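Local coordinates for protein LbaCas13a H328A (C2c2) (Lachnospiraceae bacterium NK4A179, PDB 5WLH) that binds a precursor CRISPR RNA and, as a Cas13a effector, probably processes it and uses the guide to cleave RNA through its HEPN nuclease sites, at residues S515-D521 with N551-D555; L572-F576 with A626-E631; S982-K986 with I1042-L1046; D988-E993 with N1007-L1012. All coordinates share one frame; numbering follows the deposited sequence.

Contact 1 (S515-D521 with N551-D555); sequences SQTVELD and NFLKD
V518 and L553 face each other as a single antiparallel bridge, a non-hydrogen-bonded pair flanked by two backbone bonds, which ties the end of helix 486-517 to the loop before helix 559-564. E519 N gives its hydrogen to F552 O at 2.8 Å, in the carbonyl plane, while K554 N reaches T517 O at 2.9 Å from above that carbonyl's plane. T517 O also receives a hydrogen from a water, which in turn accepts from D555 N, and so this one oxygen holds two donors at the end of the helix. The apolar contacts are modest: V518 CB lies 4.0 Å from F552 CB, and V518 CG1 comes 4.2 Å from L553 CD2. The F552 ring turns its edge, not its face, to oxygen: CD1 lies 3.4 Å from E519 O, and CE1 lies 3.6 Å from D521 OD2, with the carboxylate plane nearly upright to the ring. D521 OD1 is bonded to N524. Were F552 an alanine, the loss of the ring would probably open a gap beside CA of L520 and leave E519 O and D521 OD2 without their aromatic C-H neighbours. Lysine suits position 554 because its long chain, extended beyond CG, runs across the turning backbone. K554 CD passes Q516 O at 3.6 Å, and K554 NZ donates in the carbonyl plane to S515 O at 2.8 Å.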
loop_
_atom_site.group_PDB
_atom_site.type_symbol
_atom_site.label_atom_id
_atom_site.label_comp_id
_atom_site.label_asym_id
_atom_site.label_seq_id
_atom_site.Cartn_x
_atom_site.Cartn_y
_atom_site.Cartn_z
ATOM N N SER A 515 13.542 -6.058 23.449
ATOM C CA SER A 515 14.868 -5.606 23.024
ATOM C C SER A 515 15.816 -5.411 24.203
ATOM O O SER A 515 17.022 -5.668 24.082
ATOM C CB SER A 515 14.746 -4.315 22.211
ATOM O OG SER A 515 14.304 -3.242 23.009
ATOM N N GLN A 516 15.301 -4.962 25.346
ATOM C CA GLN A 516 16.124 -4.719 26.518
ATOM C C GLN A 516 15.844 -5.672 27.670
ATOM O O GLN A 516 16.525 -5.588 28.694
ATOM C CB GLN A 516 15.935 -3.287 27.010
ATOM C CG GLN A 516 16.513 -2.226 26.121
ATOM C CD GLN A 516 16.532 -0.904 26.834
ATOM O OE1 GLN A 516 17.417 -0.642 27.647
ATOM N NE2 GLN A 516 15.526 -0.077 26.576
ATOM N N THR A 517 14.857 -6.556 27.551
ATOM C CA THR A 517 14.561 -7.481 28.637
ATOM C C THR A 517 15.154 -8.861 28.428
ATOM O O THR A 517 15.490 -9.531 29.410
ATOM C CB THR A 517 13.048 -7.629 28.834
ATOM O OG1 THR A 517 12.448 -8.028 27.597
ATOM C CG2 THR A 517 12.421 -6.323 29.315
ATOM N N VAL A 518 15.290 -9.318 27.181
ATOM C CA VAL A 518 15.741 -10.676 26.915
ATOM C C VAL A 518 16.793 -10.676 25.815
ATOM O O VAL A 518 16.888 -9.757 24.998
ATOM C CB VAL A 518 14.577 -11.629 26.530
ATOM C CG1 VAL A 518 13.572 -11.743 27.661
ATOM C CG2 VAL A 518 13.905 -11.164 25.221
ATOM N N GLU A 519 17.596 -11.732 25.811
ATOM C CA GLU A 519 18.481 -12.034 24.697
ATOM C C GLU A 519 18.019 -13.369 24.137
ATOM O O GLU A 519 18.189 -14.413 24.777
ATOM C CB GLU A 519 19.948 -12.072 25.130
ATOM C CG GLU A 519 20.922 -12.010 23.967
ATOM C CD GLU A 519 22.367 -12.226 24.389
ATOM O OE1 GLU A 519 22.743 -11.768 25.495
ATOM O OE2 GLU A 519 23.124 -12.851 23.609
ATOM N N LEU A 520 17.376 -13.326 22.977
ATOM C CA LEU A 520 16.888 -14.541 22.352
ATOM C C LEU A 520 18.024 -15.231 21.612
ATOM O O LEU A 520 19.087 -14.655 21.382
ATOM C CB LEU A 520 15.734 -14.214 21.400
ATOM C CG LEU A 520 14.641 -13.367 22.058
ATOM C CD1 LEU A 520 13.531 -12.926 21.090
ATOM C CD2 LEU A 520 14.040 -14.159 23.232
ATOM N N ASP A 521 17.796 -16.479 21.239
ATOM C CA ASP A 521 18.718 -17.179 20.352
ATOM C C ASP A 521 17.958 -17.649 19.123
ATOM O O ASP A 521 16.741 -17.470 19.014
ATOM C CB ASP A 521 19.412 -18.349 21.061
ATOM C CG ASP A 521 18.440 -19.279 21.761
ATOM O OD1 ASP A 521 17.325 -19.503 21.242
ATOM O OD2 ASP A 521 18.804 -19.801 22.838
ATOM N N ASN A 551 15.381 -18.371 31.028
ATOM C CA ASN A 551 16.602 -18.686 30.297
ATOM C C ASN A 551 17.098 -17.540 29.434
ATOM O O ASN A 551 18.208 -17.631 28.899
ATOM C CB ASN A 551 16.388 -19.901 29.399
ATOM C CG ASN A 551 16.101 -21.159 30.184
ATOM O OD1 ASN A 551 16.670 -21.369 31.246
ATOM N ND2 ASN A 551 15.213 -22.001 29.664
ATOM N N PHE A 552 16.309 -16.481 29.267
ATOM C CA PHE A 552 16.629 -15.445 28.300
ATOM C C PHE A 552 16.740 -14.062 28.913
ATOM O O PHE A 552 17.143 -13.124 28.209
ATOM C CB PHE A 552 15.582 -15.457 27.170
ATOM C CG PHE A 552 15.458 -16.801 26.508
ATOM C CD1 PHE A 552 16.374 -17.194 25.548
ATOM C CD2 PHE A 552 14.476 -17.693 26.890
ATOM C CE1 PHE A 552 16.283 -18.437 24.954
ATOM C CE2 PHE A 552 14.388 -18.946 26.307
ATOM C CZ PHE A 552 15.291 -19.319 25.338
ATOM N N LEU A 553 16.431 -13.913 30.203
ATOM C CA LEU A 553 16.474 -12.607 30.843
ATOM C C LEU A 553 17.880 -12.031 30.785
ATOM O O LEU A 553 18.860 -12.737 31.042
ATOM C CB LEU A 553 16.007 -12.713 32.294
ATOM C CG LEU A 553 14.522 -13.025 32.468
ATOM C CD1 LEU A 553 14.197 -13.251 33.925
ATOM C CD2 LEU A 553 13.686 -11.883 31.899
ATOM N N LYS A 554 17.969 -10.746 30.423
ATOM C CA LYS A 554 19.246 -10.042 30.365
ATOM C C LYS A 554 19.722 -9.624 31.747
ATOM O O LYS A 554 20.932 -9.571 31.991
ATOM C CB LYS A 554 19.135 -8.794 29.482
ATOM C CG LYS A 554 19.307 -9.027 27.986
ATOM C CD LYS A 554 18.992 -7.748 27.195
ATOM C CE LYS A 554 19.713 -7.716 25.858
ATOM N NZ LYS A 554 19.462 -6.456 25.086
ATOM N N ASP A 555 18.791 -9.319 32.651
ATOM C CA ASP A 555 19.114 -8.815 33.980
ATOM C C ASP A 555 17.851 -8.779 34.825
ATOM O O ASP A 555 17.163 -7.752 34.884
ATOM C CB ASP A 555 19.746 -7.421 33.900
ATOM C CG ASP A 555 20.327 -6.957 35.237
ATOM O OD1 ASP A 555 19.955 -7.509 36.295
ATOM O OD2 ASP A 555 21.160 -6.027 35.223
HETATM O O HOH W 1 16.093 -8.711 31.970
#

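Contact 2 (L572-F576 with A626-E631); sequences LWTDF and AMFEHE
W573 and H630 lie against each other as an offset stack, their planes 27° apart and the centroid of the imidazole 4.2 Å from that of the indole's six-membered ring. The overlap is partial: ND1 of H630 sits over the rim of the indole, 3.4 Å from CZ3 of W573. On the other face of the indole, M627 folds back at its sulfur and brings its CE methyl 4.2 Å from the centroid of the six-membered ring, a CH-pi contact with the oblique sulfur beside it. Methionine serves well here, being long and flexible enough to curl round the ring. F576 meets H630 quite differently, in an offset edge-to-face pair that directs its edge toward the imidazole face with the planes 76° apart. Three aromatic rings thus cluster where a type I turn, W573 to F576, docks on helix 621-632. The turn, closed by F576 N to W573 O, also projects D575, which approaches H630 from the direction opposite to the histidine's own chain. With CG of H630 anti to the backbone N (chi1 -171°), the ring extends from the helix, and NE2 donates in its own plane to the syn lone pair of D575 OD1 at 2.9 Å. The carboxylate could favour a positive charge on this imidazole. Outside the pair of segments, W573 NE1 is held by F567 O, and the carboxylate of E631 by R911 and Y907. Where F576 passes the histidine, its far end CZ rests 3.6 Å from A626 CB, on an alanine small enough to let the ring close on the helix.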
loop_
_atom_site.group_PDB
_atom_site.type_symbol
_atom_site.label_atom_id
_atom_site.label_comp_id
_atom_site.label_asym_id
_atom_site.label_seq_id
_atom_site.Cartn_x
_atom_site.Cartn_y
_atom_site.Cartn_z
ATOM N N LEU A 572 8.683 7.750 37.487
ATOM C CA LEU A 572 7.285 8.154 37.473
ATOM C C LEU A 572 6.376 7.163 38.183
ATOM O O LEU A 572 5.168 7.412 38.280
ATOM C CB LEU A 572 6.804 8.341 36.029
ATOM C CG LEU A 572 7.624 9.285 35.148
ATOM C CD1 LEU A 572 7.178 9.143 33.717
ATOM C CD2 LEU A 572 7.459 10.725 35.626
ATOM N N TRP A 573 6.921 6.052 38.680
ATOM C CA TRP A 573 6.116 4.969 39.233
ATOM C C TRP A 573 6.465 4.672 40.688
ATOM O O TRP A 573 6.090 3.615 41.205
ATOM C CB TRP A 573 6.275 3.707 38.379
ATOM C CG TRP A 573 5.765 3.893 36.991
ATOM C CD1 TRP A 573 6.434 4.451 35.941
ATOM C CD2 TRP A 573 4.471 3.532 36.501
ATOM N NE1 TRP A 573 5.632 4.466 34.824
ATOM C CE2 TRP A 573 4.423 3.903 35.139
ATOM C CE3 TRP A 573 3.351 2.925 37.076
ATOM C CZ2 TRP A 573 3.300 3.689 34.344
ATOM C CZ3 TRP A 573 2.229 2.714 36.285
ATOM C CH2 TRP A 573 2.215 3.094 34.930
ATOM N N THR A 574 7.172 5.585 41.358
ATOM C CA THR A 574 7.573 5.346 42.743
ATOM C C THR A 574 6.371 5.203 43.669
ATOM O O THR A 574 6.468 4.544 44.710
ATOM C CB THR A 574 8.474 6.481 43.231
ATOM O OG1 THR A 574 7.721 7.698 43.254
ATOM C CG2 THR A 574 9.667 6.650 42.298
ATOM N N ASP A 575 5.237 5.805 43.310
ATOM C CA ASP A 575 4.021 5.772 44.116
ATOM C C ASP A 575 3.059 4.659 43.710
ATOM O O ASP A 575 1.941 4.601 44.236
ATOM C CB ASP A 575 3.297 7.118 44.024
ATOM C CG ASP A 575 2.542 7.281 42.715
ATOM O OD1 ASP A 575 3.081 6.878 41.659
ATOM O OD2 ASP A 575 1.408 7.809 42.740
ATOM N N PHE A 576 3.460 3.781 42.779
ATOM C CA PHE A 576 2.539 2.776 42.254
ATOM C C PHE A 576 2.667 1.486 43.050
ATOM O O PHE A 576 3.774 0.955 43.180
ATOM C CB PHE A 576 2.822 2.495 40.775
ATOM C CG PHE A 576 1.769 1.652 40.104
ATOM C CD1 PHE A 576 0.552 2.205 39.730
ATOM C CD2 PHE A 576 1.996 0.316 39.849
ATOM C CE1 PHE A 576 -0.417 1.439 39.107
ATOM C CE2 PHE A 576 1.027 -0.464 39.228
ATOM C CZ PHE A 576 -0.180 0.103 38.862
ATOM N N ALA A 626 -4.724 -0.548 36.125
ATOM C CA ALA A 626 -4.199 0.438 37.065
ATOM C C ALA A 626 -3.031 1.202 36.467
ATOM O O ALA A 626 -2.849 2.391 36.763
ATOM C CB ALA A 626 -3.774 -0.247 38.369
ATOM N N MET A 627 -2.227 0.544 35.636
ATOM C CA MET A 627 -1.151 1.260 34.957
ATOM C C MET A 627 -1.708 2.267 33.964
ATOM O O MET A 627 -1.193 3.388 33.854
ATOM C CB MET A 627 -0.221 0.279 34.259
ATOM C CG MET A 627 0.709 -0.451 35.201
ATOM S SD MET A 627 1.817 -1.569 34.334
ATOM C CE MET A 627 3.112 -0.459 33.760
ATOM N N PHE A 628 -2.771 1.896 33.244
ATOM C CA PHE A 628 -3.406 2.859 32.354
ATOM C C PHE A 628 -3.921 4.060 33.131
ATOM O O PHE A 628 -3.684 5.210 32.744
ATOM C CB PHE A 628 -4.554 2.224 31.578
ATOM C CG PHE A 628 -5.240 3.192 30.656
ATOM C CD1 PHE A 628 -4.641 3.566 29.458
ATOM C CD2 PHE A 628 -6.457 3.758 30.994
ATOM C CE1 PHE A 628 -5.263 4.468 28.616
ATOM C CE2 PHE A 628 -7.081 4.656 30.158
ATOM C CZ PHE A 628 -6.475 5.021 28.964
ATOM N N GLU A 629 -4.655 3.818 34.223
ATOM C CA GLU A 629 -5.156 4.953 34.992
ATOM C C GLU A 629 -4.003 5.811 35.494
ATOM O O GLU A 629 -4.082 7.040 35.469
ATOM C CB GLU A 629 -6.026 4.484 36.158
ATOM C CG GLU A 629 -6.505 5.643 37.024
ATOM C CD GLU A 629 -7.557 5.227 38.023
ATOM O OE1 GLU A 629 -7.487 4.073 38.490
ATOM O OE2 GLU A 629 -8.439 6.058 38.347
ATOM N N HIS A 630 -2.919 5.174 35.939
ATOM C CA HIS A 630 -1.762 5.927 36.406
ATOM C C HIS A 630 -1.221 6.820 35.302
ATOM O O HIS A 630 -0.856 7.972 35.548
ATOM C CB HIS A 630 -0.690 4.961 36.908
ATOM C CG HIS A 630 0.452 5.627 37.613
ATOM N ND1 HIS A 630 1.617 5.986 36.968
ATOM C CD2 HIS A 630 0.615 5.986 38.910
ATOM C CE1 HIS A 630 2.444 6.544 37.834
ATOM N NE2 HIS A 630 1.859 6.558 39.020
ATOM N N GLU A 631 -1.198 6.316 34.067
ATOM C CA GLU A 631 -0.699 7.120 32.958
ATOM C C GLU A 631 -1.663 8.241 32.589
ATOM O O GLU A 631 -1.221 9.336 32.230
ATOM C CB GLU A 631 -0.409 6.216 31.757
ATOM C CG GLU A 631 0.726 5.266 32.050
ATOM C CD GLU A 631 1.638 5.034 30.858
ATOM O OE1 GLU A 631 1.180 4.384 29.895
ATOM O OE2 GLU A 631 2.806 5.487 30.895
#

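Contact 3 (S982-K986 with I1042-L1046); sequences SDYFK and ILSKL
With CG anti to the carbonyl carbon (chi1 -56°), Y984 swings its ring toward I1042, whose CG2 branch points into the middle of that ring. The methyl stands 3.6 Å from the ring centroid and only 10° off the normal, a well-centred CH-pi contact. Here the loop between helices 960-974 and 988-995 docks on helix 1039-1047, which offers one face of its turns: I1042, K1045 and L1046. A beta-branched isoleucine suits this place because CG1 can also touch the rim of the tyrosine, 3.8 Å from CD2 of Y984, while CD1 of L1046 reaches CE1 of the same ring at 4.1 Å. D983 CB covers part of the opposite face, and Y984 OH is hydrogen-bonded to S978 N. A serine at Y984 would probably leave the I1042 methyl without its ring, open a gap beside L1046 and deprive S978 N of its partner. The rest of the contact belongs to K1045. This lysine comes from the direction opposite to F985 and sets its ammonium over the phenyl face, a cation-pi pair with NZ 4.6 Å from the ring centroid. Its chain bends repeatedly to get there, and the last torsion is far from staggered (chi4 22°). The stronger hold on NZ comes from Q516 OE1, across to contact 1. Within the two segments K1045 NZ makes a weak bond of 3.4 Å to Y984 O, while the chain carbon CE of K1045 packs 3.7 Å from CE2 of F985.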
loop_
_atom_site.group_PDB
_atom_site.type_symbol
_atom_site.label_atom_id
_atom_site.label_comp_id
_atom_site.label_asym_id
_atom_site.label_seq_id
_atom_site.Cartn_x
_atom_site.Cartn_y
_atom_site.Cartn_z
ATOM N N SER A 982 18.928 8.432 35.135
ATOM C CA SER A 982 18.870 7.166 35.862
ATOM C C SER A 982 17.637 6.348 35.518
ATOM O O SER A 982 17.568 5.170 35.890
ATOM C CB SER A 982 18.900 7.413 37.370
ATOM O OG SER A 982 17.872 8.306 37.759
ATOM N N ASP A 983 16.652 6.944 34.848
ATOM C CA ASP A 983 15.545 6.147 34.341
ATOM C C ASP A 983 15.977 5.253 33.191
ATOM O O ASP A 983 15.312 4.247 32.919
ATOM C CB ASP A 983 14.390 7.050 33.908
ATOM C CG ASP A 983 13.494 7.434 35.066
ATOM O OD1 ASP A 983 13.585 6.774 36.122
ATOM O OD2 ASP A 983 12.680 8.369 34.917
ATOM N N TYR A 984 17.075 5.591 32.519
ATOM C CA TYR A 984 17.512 4.868 31.336
ATOM C C TYR A 984 18.883 4.234 31.475
ATOM O O TYR A 984 19.171 3.265 30.764
ATOM C CB TYR A 984 17.510 5.804 30.117
ATOM C CG TYR A 984 16.154 6.438 29.900
ATOM C CD1 TYR A 984 15.084 5.687 29.418
ATOM C CD2 TYR A 984 15.938 7.772 30.198
ATOM C CE1 TYR A 984 13.835 6.261 29.236
ATOM C CE2 TYR A 984 14.697 8.354 30.023
ATOM C CZ TYR A 984 13.651 7.594 29.533
ATOM O OH TYR A 984 12.425 8.176 29.367
ATOM N N PHE A 985 19.725 4.731 32.374
ATOM C CA PHE A 985 21.058 4.183 32.553
ATOM C C PHE A 985 21.391 4.171 34.041
ATOM O O PHE A 985 20.855 4.961 34.823
ATOM C CB PHE A 985 22.100 4.984 31.758
ATOM C CG PHE A 985 21.837 5.031 30.267
ATOM C CD1 PHE A 985 21.035 6.022 29.715
ATOM C CD2 PHE A 985 22.409 4.100 29.417
ATOM C CE1 PHE A 985 20.798 6.066 28.348
ATOM C CE2 PHE A 985 22.175 4.145 28.047
ATOM C CZ PHE A 985 21.374 5.127 27.516
ATOM N N LYS A 986 22.281 3.248 34.423
ATOM C CA LYS A 986 22.650 3.114 35.831
ATOM C C LYS A 986 23.266 4.403 36.367
ATOM O O LYS A 986 22.916 4.853 37.465
ATOM C CB LYS A 986 23.611 1.936 36.015
ATOM C CG LYS A 986 24.095 1.719 37.448
ATOM C CD LYS A 986 22.965 1.824 38.477
ATOM C CE LYS A 986 23.524 1.644 39.895
ATOM N NZ LYS A 986 22.529 1.208 40.909
ATOM N N ILE A 1042 17.953 8.533 23.651
ATOM C CA ILE A 1042 17.105 7.644 24.440
ATOM C C ILE A 1042 16.060 6.981 23.546
ATOM O O ILE A 1042 15.793 5.781 23.670
ATOM C CB ILE A 1042 16.465 8.399 25.621
ATOM C CG1 ILE A 1042 17.462 8.537 26.776
ATOM C CG2 ILE A 1042 15.292 7.612 26.186
ATOM C CD1 ILE A 1042 18.556 9.506 26.549
ATOM N N LEU A 1043 15.477 7.738 22.607
ATOM C CA LEU A 1043 14.506 7.136 21.696
ATOM C C LEU A 1043 15.151 6.044 20.849
ATOM O O LEU A 1043 14.527 5.018 20.558
ATOM C CB LEU A 1043 13.878 8.212 20.807
ATOM C CG LEU A 1043 12.898 9.164 21.489
ATOM C CD1 LEU A 1043 12.499 10.255 20.520
ATOM C CD2 LEU A 1043 11.650 8.434 22.019
ATOM N N SER A 1044 16.401 6.247 20.435
ATOM C CA SER A 1044 17.086 5.201 19.674
ATOM C C SER A 1044 17.385 3.985 20.550
ATOM O O SER A 1044 17.386 2.850 20.060
ATOM C CB SER A 1044 18.360 5.775 19.052
ATOM O OG SER A 1044 19.445 5.667 19.950
ATOM N N LYS A 1045 17.596 4.200 21.850
ATOM C CA LYS A 1045 17.829 3.090 22.773
ATOM C C LYS A 1045 16.551 2.294 23.025
ATOM O O LYS A 1045 16.587 1.064 23.120
ATOM C CB LYS A 1045 18.399 3.625 24.088
ATOM C CG LYS A 1045 18.325 2.664 25.278
ATOM C CD LYS A 1045 19.575 1.808 25.385
ATOM C CE LYS A 1045 19.942 1.496 26.843
ATOM N NZ LYS A 1045 18.794 1.606 27.800
ATOM N N LEU A 1046 15.415 2.971 23.152
ATOM C CA LEU A 1046 14.181 2.253 23.469
ATOM C C LEU A 1046 13.605 1.574 22.236
ATOM O O LEU A 1046 13.121 0.437 22.315
ATOM C CB LEU A 1046 13.138 3.208 24.043
ATOM C CG LEU A 1046 13.475 3.941 25.341
ATOM C CD1 LEU A 1046 12.341 4.886 25.727
ATOM C CD2 LEU A 1046 13.718 2.931 26.428
#

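Contact 4 (D988-E993 with N1007-L1012); sequences DEVYAE and NYKDSL
The carboxylate of E989 accepts from two backbone N-H groups in the first turn of helix 1008-1017: Y1008 N to OE1 at 3.0 Å and nearly straight (172°), and K1009 N to OE2, also at 3.0 Å. OE1 receives its hydrogen on the syn lone pair, whereas K1009 N approaches OE2 tilted out of the carboxylate plane. An anion at a helix N terminus is probably favoured by the helix dipole, and N1007, at the N-cap position, makes no capping bond with its own side chain. The two bonds to E989 join helical segments 988-993 and 1008-1012, whose axes come within 8.2 Å and make an angle of 61°. A992, an alanine in the crossing, lets the backbones near one another, with its CB 3.6 Å from Y1008 CB. The Y1008 ring then lies against E993, whose CB stands over the ring face 3.7 Å from its centroid; Y1003 also stacks on this tyrosine. Beyond E989, K1009, with CG opposite its backbone N (chi1 176°) and the chain extended from there, reaches toward D988, whose OD2 is bonded to H1034 ND1. The lysine's salt bridge to it is long, with K1009 NZ 3.8 Å from D988 OD2.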
loop_
_atom_site.group_PDB
_atom_site.type_symbol
_atom_site.label_atom_id
_atom_site.label_comp_id
_atom_site.label_asym_id
_atom_site.label_seq_id
_atom_site.Cartn_x
_atom_site.Cartn_y
_atom_site.Cartn_z
ATOM N N ASP A 988 25.853 8.209 35.086
ATOM C CA ASP A 988 26.372 9.039 34.005
ATOM C C ASP A 988 27.462 8.337 33.211
ATOM O O ASP A 988 27.689 8.694 32.050
ATOM C CB ASP A 988 26.911 10.355 34.562
ATOM C CG ASP A 988 25.832 11.212 35.183
ATOM O OD1 ASP A 988 24.636 10.901 34.998
ATOM O OD2 ASP A 988 26.186 12.199 35.863
ATOM N N GLU A 989 28.128 7.342 33.797
ATOM C CA GLU A 989 29.229 6.681 33.102
ATOM C C GLU A 989 28.730 5.741 32.010
ATOM O O GLU A 989 29.245 5.762 30.889
ATOM C CB GLU A 989 30.113 5.924 34.097
ATOM C CG GLU A 989 31.130 4.999 33.432
ATOM C CD GLU A 989 32.220 5.752 32.678
ATOM O OE1 GLU A 989 32.979 5.105 31.927
ATOM O OE2 GLU A 989 32.327 6.985 32.837
ATOM N N VAL A 990 27.745 4.891 32.319
ATOM C CA VAL A 990 27.195 4.020 31.282
ATOM C C VAL A 990 26.464 4.843 30.231
ATOM O O VAL A 990 26.488 4.514 29.040
ATOM C CB VAL A 990 26.280 2.938 31.887
ATOM C CG1 VAL A 990 27.102 1.784 32.432
ATOM C CG2 VAL A 990 25.392 3.527 32.966
ATOM N N TYR A 991 25.806 5.927 30.648
ATOM C CA TYR A 991 25.170 6.817 29.683
ATOM C C TYR A 991 26.200 7.409 28.731
ATOM O O TYR A 991 26.026 7.371 27.508
ATOM C CB TYR A 991 24.408 7.928 30.406
ATOM C CG TYR A 991 23.739 8.920 29.474
ATOM C CD1 TYR A 991 23.152 8.503 28.285
ATOM C CD2 TYR A 991 23.687 10.266 29.787
ATOM C CE1 TYR A 991 22.544 9.400 27.435
ATOM C CE2 TYR A 991 23.080 11.174 28.942
ATOM C CZ TYR A 991 22.510 10.735 27.764
ATOM O OH TYR A 991 21.910 11.635 26.918
ATOM N N ALA A 992 27.293 7.951 29.277
ATOM C CA ALA A 992 28.330 8.534 28.432
ATOM C C ALA A 992 28.927 7.495 27.495
ATOM O O ALA A 992 29.245 7.797 26.338
ATOM C CB ALA A 992 29.420 9.160 29.302
ATOM N N GLU A 993 29.089 6.261 27.974
ATOM C CA GLU A 993 29.584 5.197 27.106
ATOM C C GLU A 993 28.586 4.865 26.005
ATOM O O GLU A 993 28.984 4.527 24.883
ATOM C CB GLU A 993 29.898 3.948 27.932
ATOM C CG GLU A 993 30.428 2.781 27.114
ATOM C CD GLU A 993 30.974 1.664 27.980
ATOM O OE1 GLU A 993 31.717 0.808 27.450
ATOM O OE2 GLU A 993 30.659 1.642 29.191
ATOM N N ASN A 1007 37.603 7.241 31.981
ATOM C CA ASN A 1007 36.185 7.323 32.261
ATOM C C ASN A 1007 35.488 8.048 31.116
ATOM O O ASN A 1007 35.992 9.055 30.602
ATOM C CB ASN A 1007 35.943 8.037 33.574
ATOM C CG ASN A 1007 36.043 7.090 34.755
ATOM O OD1 ASN A 1007 35.588 7.412 35.859
ATOM N ND2 ASN A 1007 36.627 5.918 34.536
ATOM N N TYR A 1008 34.327 7.523 30.698
ATOM C CA TYR A 1008 33.585 8.158 29.610
ATOM C C TYR A 1008 32.992 9.493 30.038
ATOM O O TYR A 1008 32.987 10.451 29.256
ATOM C CB TYR A 1008 32.496 7.216 29.125
ATOM C CG TYR A 1008 33.001 6.037 28.323
ATOM C CD1 TYR A 1008 33.216 6.161 26.959
ATOM C CD2 TYR A 1008 33.242 4.796 28.917
ATOM C CE1 TYR A 1008 33.666 5.098 26.206
ATOM C CE2 TYR A 1008 33.692 3.723 28.167
ATOM C CZ TYR A 1008 33.903 3.879 26.815
ATOM O OH TYR A 1008 34.347 2.797 26.089
ATOM N N LYS A 1009 32.476 9.570 31.267
ATOM C CA LYS A 1009 31.834 10.798 31.731
ATOM C C LYS A 1009 32.786 11.987 31.659
ATOM O O LYS A 1009 32.383 13.095 31.285
ATOM C CB LYS A 1009 31.318 10.608 33.160
ATOM C CG LYS A 1009 30.702 11.849 33.790
ATOM C CD LYS A 1009 30.424 11.625 35.271
ATOM C CE LYS A 1009 29.845 12.867 35.926
ATOM N NZ LYS A 1009 29.634 12.672 37.385
ATOM N N ASP A 1010 34.057 11.773 32.007
ATOM C CA ASP A 1010 35.032 12.860 31.964
ATOM C C ASP A 1010 35.488 13.145 30.541
ATOM O O ASP A 1010 35.653 14.310 30.158
ATOM C CB ASP A 1010 36.231 12.525 32.849
ATOM C CG ASP A 1010 35.887 12.547 34.317
ATOM O OD1 ASP A 1010 35.076 13.411 34.718
ATOM O OD2 ASP A 1010 36.416 11.695 35.065
ATOM N N SER A 1011 35.696 12.093 29.746
ATOM C CA SER A 1011 36.085 12.284 28.356
ATOM C C SER A 1011 35.033 13.076 27.588
ATOM O O SER A 1011 35.376 13.870 26.702
ATOM C CB SER A 1011 36.330 10.927 27.701
ATOM O OG SER A 1011 37.288 11.028 26.669
ATOM N N LEU A 1012 33.753 12.888 27.920
ATOM C CA LEU A 1012 32.691 13.665 27.287
ATOM C C LEU A 1012 32.630 15.079 27.850
ATOM O O LEU A 1012 32.382 16.035 27.110
ATOM C CB LEU A 1012 31.343 12.953 27.459
ATOM C CG LEU A 1012 30.079 13.693 27.002
ATOM C CD1 LEU A 1012 30.169 14.089 25.531
ATOM C CD2 LEU A 1012 28.825 12.859 27.266
#

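Read from the N terminus, contact 1 comes first, tying the end of helix 486-517 to a segment about thirty residues on and closing a loop without regular structure. Contact 2 follows in series, bringing the turn after helix 559-564 onto helix 621-632 and so enclosing helices 578-581 and 588-602. Much later, contact 3 joins the loop after helix 960-974 to helix 1039-1047, and contact 4 lies wholly within that span, joining helices 988-995 and 1008-1017. No two contacts interlock along the chain. In space contact 3 touches both contact 1 and contact 4, where F985 packs on Y991 and V990, while contact 2 stands nearby without touching it.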